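Local coordinates for metallopeptidase family protein (Thermus thermophilus, PDB 2EJQ) that is of uncharacterised function but binds metal ions and is probably a zincin-like metallopeptidase, at residues A[3-7]-A[29-33]; A[70-75]-A[88-93]. The protein carries 1 engineered substitution. All coordinates share one frame; numbering follows the deposited sequence.

Contact 1 of 2, residues A[3-7]-A[29-33]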
loop_
_atom_site.group_PDB
_atom_site.type_symbol
_atom_site.label_atom_id
_atom_site.label_comp_id
_atom_site.label_asym_id
_atom_site.label_seq_id
_atom_site.Cartn_x
_atom_site.Cartn_y
_atom_site.Cartn_z
ATOM N N TYR A 3 4.574 14.259 -8.097
ATOM C CA TYR A 3 4.818 12.870 -7.730
ATOM C C TYR A 3 5.987 12.734 -6.761
ATOM O O TYR A 3 5.965 11.890 -5.856
ATOM C CB TYR A 3 5.095 12.043 -8.985
ATOM C CG TYR A 3 5.370 10.584 -8.704
ATOM C CD1 TYR A 3 4.352 9.722 -8.287
ATOM C CD2 TYR A 3 6.648 10.065 -8.853
ATOM C CE1 TYR A 3 4.607 8.373 -8.028
ATOM C CE2 TYR A 3 6.911 8.725 -8.596
ATOM C CZ TYR A 3 5.890 7.886 -8.189
ATOM O OH TYR A 3 6.161 6.564 -7.967
ATOM N N GLU A 4 7.001 13.576 -6.961
ATOM C CA GLU A 4 8.201 13.570 -6.130
ATOM C C GLU A 4 7.819 13.918 -4.708
ATOM O O GLU A 4 8.262 13.284 -3.751
ATOM C CB GLU A 4 9.221 14.598 -6.636
ATOM C CG GLU A 4 9.743 14.369 -8.059
ATOM C CD GLU A 4 8.675 14.552 -9.144
ATOM O OE1 GLU A 4 7.815 15.451 -9.010
ATOM O OE2 GLU A 4 8.710 13.803 -10.145
ATOM N N ALA A 5 6.985 14.941 -4.580
ATOM C CA ALA A 5 6.543 15.384 -3.272
ATOM C C ALA A 5 5.678 14.321 -2.597
ATOM O O ALA A 5 5.706 14.180 -1.371
ATOM C CB ALA A 5 5.777 16.696 -3.400
ATOM N N PHE A 6 4.910 13.587 -3.402
ATOM C CA PHE A 6 4.043 12.533 -2.893
ATOM C C PHE A 6 4.905 11.409 -2.311
ATOM O O PHE A 6 4.652 10.935 -1.205
ATOM C CB PHE A 6 3.158 11.974 -4.014
ATOM C CG PHE A 6 2.187 10.916 -3.555
ATOM C CD1 PHE A 6 1.074 11.255 -2.788
ATOM C CD2 PHE A 6 2.399 9.575 -3.869
ATOM C CE1 PHE A 6 0.187 10.279 -2.337
ATOM C CE2 PHE A 6 1.515 8.590 -3.422
ATOM C CZ PHE A 6 0.406 8.946 -2.653
ATOM N N VAL A 7 5.921 10.995 -3.066
ATOM C CA VAL A 7 6.829 9.936 -2.638
ATOM C C VAL A 7 7.469 10.314 -1.309
ATOM O O VAL A 7 7.546 9.502 -0.389
ATOM C CB VAL A 7 7.949 9.702 -3.666
ATOM C CG1 VAL A 7 8.996 8.755 -3.087
ATOM C CG2 VAL A 7 7.365 9.128 -4.962
ATOM N N HIS A 29 5.771 0.501 -1.897
ATOM C CA HIS A 29 6.068 0.832 -3.292
ATOM C C HIS A 29 5.120 1.948 -3.754
ATOM O O HIS A 29 3.917 1.886 -3.511
ATOM C CB HIS A 29 5.860 -0.385 -4.207
ATOM C CG HIS A 29 6.926 -1.431 -4.093
ATOM N ND1 HIS A 29 8.269 -1.132 -4.120
ATOM C CD2 HIS A 29 6.845 -2.781 -3.995
ATOM C CE1 HIS A 29 8.971 -2.249 -4.042
ATOM N NE2 HIS A 29 8.129 -3.264 -3.966
ATOM N N VAL A 30 5.646 2.966 -4.419
ATOM C CA VAL A 30 4.784 4.037 -4.903
ATOM C C VAL A 30 4.808 4.073 -6.423
ATOM O O VAL A 30 5.873 4.144 -7.032
ATOM C CB VAL A 30 5.213 5.419 -4.367
ATOM C CG1 VAL A 30 4.313 6.498 -4.943
ATOM C CG2 VAL A 30 5.139 5.432 -2.856
ATOM N N PHE A 31 3.632 4.010 -7.030
ATOM C CA PHE A 31 3.530 4.031 -8.480
ATOM C C PHE A 31 2.799 5.282 -8.934
ATOM O O PHE A 31 1.891 5.767 -8.246
ATOM C CB PHE A 31 2.800 2.782 -8.979
ATOM C CG PHE A 31 3.431 1.503 -8.529
ATOM C CD1 PHE A 31 3.096 0.943 -7.299
ATOM C CD2 PHE A 31 4.410 0.887 -9.305
ATOM C CE1 PHE A 31 3.726 -0.209 -6.846
ATOM C CE2 PHE A 31 5.054 -0.273 -8.858
ATOM C CZ PHE A 31 4.709 -0.821 -7.625
ATOM N N PRO A 32 3.188 5.826 -10.101
ATOM C CA PRO A 32 2.573 7.035 -10.659
ATOM C C PRO A 32 1.182 6.783 -11.229
ATOM O O PRO A 32 0.346 7.689 -11.290
ATOM C CB PRO A 32 3.539 7.443 -11.774
ATOM C CG PRO A 32 4.830 6.693 -11.460
ATOM C CD PRO A 32 4.309 5.383 -10.948
ATOM N N GLU A 33 0.935 5.552 -11.656
ATOM C CA GLU A 33 -0.341 5.230 -12.274
ATOM C C GLU A 33 -1.519 5.150 -11.314
ATOM O O GLU A 33 -1.351 5.032 -10.093
ATOM C CB GLU A 33 -0.246 3.914 -13.056
ATOM C CG GLU A 33 0.839 3.868 -14.126
ATOM C CD GLU A 33 2.230 3.644 -13.544
ATOM O OE1 GLU A 33 2.337 2.996 -12.478
ATOM O OE2 GLU A 33 3.217 4.101 -14.161
#
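Extended at its first torsion, with CG opposite the backbone N (chi1 180°), Tyr-3 sends its phenol out from the first turn of helix 3-16 toward Val-30, whose CG1, likewise turned opposite its own N, reaches back from strand 27-31, so that the two side chains run alongside each other, pointing opposite ways. CG1 of Val-30 is the branch that does the touching: it lies 3.6 Å from Tyr-3 CE1, meeting that ring obliquely. The same methyl approaches the edge of the Phe-6 ring near its plane, 3.8 Å from CD2 and equally near CE2, and Val-7 CG2 closes in at 4.0 Å from it. One methyl thus touches three side chains from the first turn or so of the helix.

The tyrosine ring is held on both faces. Pro-32 CG lies 4.0 Å from the ring centroid and 26° off the ring normal, a CH-pi contact displaced toward the rim near CZ; on the opposite face Val-7 CG2 stands 3.6 Å above the ring plane, also toward the rim. At its far end, Tyr-3 OH comes to 2.6 Å from Val-30 O, which sits at the ring's edge and in its plane. The flanking proline and valine should thus restrict rotation of the phenol while its hydroxyl stays beside the strand backbone.

Tyr-72 meets the rings of both Tyr-3 and Phe-6, extending the aromatic cluster toward helix 72-78. The short axes run nearly antiparallel, at 161°, with a closest approach of 9.7 Å. This is helix-on-sheet packing: the N-terminal helix lies against an edge strand, 27-31, of the small mixed sheet, in an alpha+beta fold assigned to the zincin-like metallopeptidases.

Contact 2 of 2, residues A[70-75]-A[88-93]. Engineered in segment 88-93: Met-93 (natural residue Leu).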
loop_
_atom_site.group_PDB
_atom_site.type_symbol
_atom_site.label_atom_id
_atom_site.label_comp_id
_atom_site.label_asym_id
_atom_site.label_seq_id
_atom_site.Cartn_x
_atom_site.Cartn_y
_atom_site.Cartn_z
ATOM N N LEU A 70 1.136 1.954 -3.322
ATOM C CA LEU A 70 0.334 3.169 -3.327
ATOM C C LEU A 70 0.240 3.629 -4.785
ATOM O O LEU A 70 1.220 3.556 -5.531
ATOM C CB LEU A 70 0.971 4.259 -2.456
ATOM C CG LEU A 70 0.866 4.110 -0.926
ATOM C CD1 LEU A 70 1.489 5.317 -0.242
ATOM C CD2 LEU A 70 -0.580 3.990 -0.516
ATOM N N TYR A 71 -0.941 4.082 -5.196
ATOM C CA TYR A 71 -1.144 4.530 -6.566
ATOM C C TYR A 71 -1.379 6.038 -6.581
ATOM O O TYR A 71 -2.473 6.506 -6.273
ATOM C CB TYR A 71 -2.338 3.789 -7.161
ATOM C CG TYR A 71 -2.145 2.289 -7.136
ATOM C CD1 TYR A 71 -1.187 1.684 -7.946
ATOM C CD2 TYR A 71 -2.878 1.480 -6.261
ATOM C CE1 TYR A 71 -0.956 0.322 -7.887
ATOM C CE2 TYR A 71 -2.651 0.115 -6.197
ATOM C CZ TYR A 71 -1.686 -0.457 -7.012
ATOM O OH TYR A 71 -1.432 -1.805 -6.940
ATOM N N TYR A 72 -0.343 6.791 -6.937
ATOM C CA TYR A 72 -0.443 8.242 -6.988
ATOM C C TYR A 72 -1.565 8.710 -7.913
ATOM O O TYR A 72 -2.286 9.652 -7.589
ATOM C CB TYR A 72 0.889 8.845 -7.429
ATOM C CG TYR A 72 0.860 10.351 -7.570
ATOM C CD1 TYR A 72 0.603 11.165 -6.469
ATOM C CD2 TYR A 72 1.096 10.962 -8.806
ATOM C CE1 TYR A 72 0.583 12.547 -6.588
ATOM C CE2 TYR A 72 1.080 12.351 -8.939
ATOM C CZ TYR A 72 0.824 13.139 -7.822
ATOM O OH TYR A 72 0.839 14.515 -7.914
ATOM N N GLY A 73 -1.725 8.044 -9.050
ATOM C CA GLY A 73 -2.774 8.428 -9.982
ATOM C C GLY A 73 -4.173 8.310 -9.398
ATOM O O GLY A 73 -5.061 9.102 -9.725
ATOM N N SER A 74 -4.389 7.310 -8.545
ATOM C CA SER A 74 -5.695 7.133 -7.926
ATOM C C SER A 74 -5.984 8.288 -6.978
ATOM O O SER A 74 -7.121 8.738 -6.891
ATOM C CB SER A 74 -5.761 5.812 -7.163
ATOM O OG SER A 74 -5.732 4.720 -8.052
ATOM N N PHE A 75 -4.956 8.754 -6.266
ATOM C CA PHE A 75 -5.099 9.879 -5.343
ATOM C C PHE A 75 -5.508 11.145 -6.110
ATOM O O PHE A 75 -6.366 11.909 -5.660
ATOM C CB PHE A 75 -3.780 10.159 -4.594
ATOM C CG PHE A 75 -3.510 9.224 -3.427
ATOM C CD1 PHE A 75 -3.028 7.936 -3.643
ATOM C CD2 PHE A 75 -3.726 9.646 -2.109
ATOM C CE1 PHE A 75 -2.762 7.083 -2.577
ATOM C CE2 PHE A 75 -3.461 8.793 -1.028
ATOM C CZ PHE A 75 -2.980 7.514 -1.262
ATOM N N GLU A 88 -4.942 11.327 3.943
ATOM C CA GLU A 88 -5.253 10.245 3.011
ATOM C C GLU A 88 -4.132 9.191 2.884
ATOM O O GLU A 88 -4.408 8.000 2.832
ATOM C CB GLU A 88 -5.589 10.828 1.637
ATOM C CG GLU A 88 -6.805 11.757 1.621
ATOM C CD GLU A 88 -8.130 11.005 1.600
ATOM O OE1 GLU A 88 -8.129 9.802 1.272
ATOM O OE2 GLU A 88 -9.178 11.623 1.891
ATOM N N VAL A 89 -2.879 9.627 2.835
ATOM C CA VAL A 89 -1.756 8.701 2.743
ATOM C C VAL A 89 -1.646 7.897 4.055
ATOM O O VAL A 89 -1.469 6.673 4.052
ATOM C CB VAL A 89 -0.426 9.459 2.513
ATOM C CG1 VAL A 89 0.742 8.512 2.666
ATOM C CG2 VAL A 89 -0.410 10.074 1.122
ATOM N N TRP A 90 -1.746 8.607 5.172
ATOM C CA TRP A 90 -1.674 7.993 6.486
ATOM C C TRP A 90 -2.634 6.814 6.572
ATOM O O TRP A 90 -2.238 5.678 6.830
ATOM C CB TRP A 90 -2.027 9.029 7.550
ATOM C CG TRP A 90 -2.001 8.508 8.953
ATOM C CD1 TRP A 90 -3.079 8.247 9.751
ATOM C CD2 TRP A 90 -0.842 8.281 9.757
ATOM N NE1 TRP A 90 -2.663 7.882 11.008
ATOM C CE2 TRP A 90 -1.292 7.892 11.038
ATOM C CE3 TRP A 90 0.536 8.368 9.519
ATOM C CZ2 TRP A 90 -0.414 7.601 12.081
ATOM C CZ3 TRP A 90 1.407 8.078 10.555
ATOM C CH2 TRP A 90 0.928 7.697 11.820
ATOM N N GLU A 91 -3.900 7.104 6.329
ATOM C CA GLU A 91 -4.971 6.120 6.372
ATOM C C GLU A 91 -4.758 4.932 5.425
ATOM O O GLU A 91 -4.924 3.777 5.810
ATOM C CB GLU A 91 -6.293 6.837 6.066
ATOM C CG GLU A 91 -7.542 5.983 6.153
ATOM C CD GLU A 91 -7.702 5.318 7.516
ATOM O OE1 GLU A 91 -7.492 6.016 8.542
ATOM O OE2 GLU A 91 -8.036 4.106 7.558
ATOM N N THR A 92 -4.380 5.216 4.185
ATOM C CA THR A 92 -4.162 4.156 3.194
ATOM C C THR A 92 -3.004 3.224 3.586
ATOM O O THR A 92 -3.116 2.006 3.523
ATOM C CB THR A 92 -3.893 4.766 1.818
ATOM O OG1 THR A 92 -5.015 5.573 1.436
ATOM C CG2 THR A 92 -3.673 3.681 0.780
ATOM N N MET A 93 -1.892 3.797 4.012
ATOM C CA MET A 93 -0.763 2.986 4.422
ATOM C C MET A 93 -1.049 2.085 5.601
ATOM O O MET A 93 -0.790 0.890 5.564
ATOM C CB MET A 93 0.405 3.884 4.779
ATOM C CG MET A 93 1.453 3.929 3.718
ATOM S SD MET A 93 2.680 5.154 4.096
ATOM C CE MET A 93 1.922 6.016 5.425
#
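Leu-70 and Thr-92 meet through their methyls, and the leucine can be followed outward from strand 67-71. Its CB points toward helix 85-105, and CG, anti to the carbonyl carbon (chi1 -75°), carries the fork up to that helix. There CD1 approaches CG of Met-93, an engineered residue replacing the natural leucine, at 4.2 Å, with Val-89 CG1 slightly farther off at 4.4 Å. The other tip, CD2, presses on Thr-92 CG2 at 3.4 Å, tighter than usual for two carbons.

Phe-75, on the helix that follows the strand, continues the seam against Glu-88 and Val-89, a turn before Thr-92 and Met-93. Its CE2 lies 3.9 Å from Val-89 CG2, which approaches obliquely, while Glu-88 CB reaches the ring edge near its plane, 4.0 Å from CE2. This buried seam forms part of the core of the alpha+beta fold: the strand and the short helix 72-78 after it pack against the long helix, which carries an HExxH pattern farther along, consistent with a zincin. Helix 3-16 covers a further side, with Phe-6 and Leu-13 touching Val-89.

A polar atom, Thr-92 OG1, also sits here, beside Phe-75 CZ. It donates to Glu-88 O at 2.9 Å, with a C=O...donor angle of 153° and the donor tilted 27° from the carbonyl plane. Thr-92 N reaches that oxygen from the opposite face of the plane, so two bonds grip one carbonyl. With an alanine here, the loss of CG2 and OG1 would probably open a gap beside Leu-70 CD2 and leave Glu-88 O without its side-chain donor.

Overall arrangement
Contacts 1 and 2 have centres 9 Å apart and draw on neighbouring parallel strands of one sheet, 27-31 in contact 1 and 67-71 in contact 2. Two probable backbone hydrogen bonds join them, Phe-31 O to Tyr-72 N and His-29 O to Leu-70 N, each 2.8 Å; Phe-6 CG also packs 3.3 Å from Tyr-72 CD1. Contact 1 lies nearer the surface and contact 2 is buried, while Phe-6 links them by meeting both Phe-75 and Val-89. Magnesium has been seen at Leu-76 and Ala-79, although none is bound here: the Phe-75 side chain is about 5 Å from that of Leu-76, against about 7 Å for Tyr-3. Thr-92 lies near the putative HExxH residues without touching them.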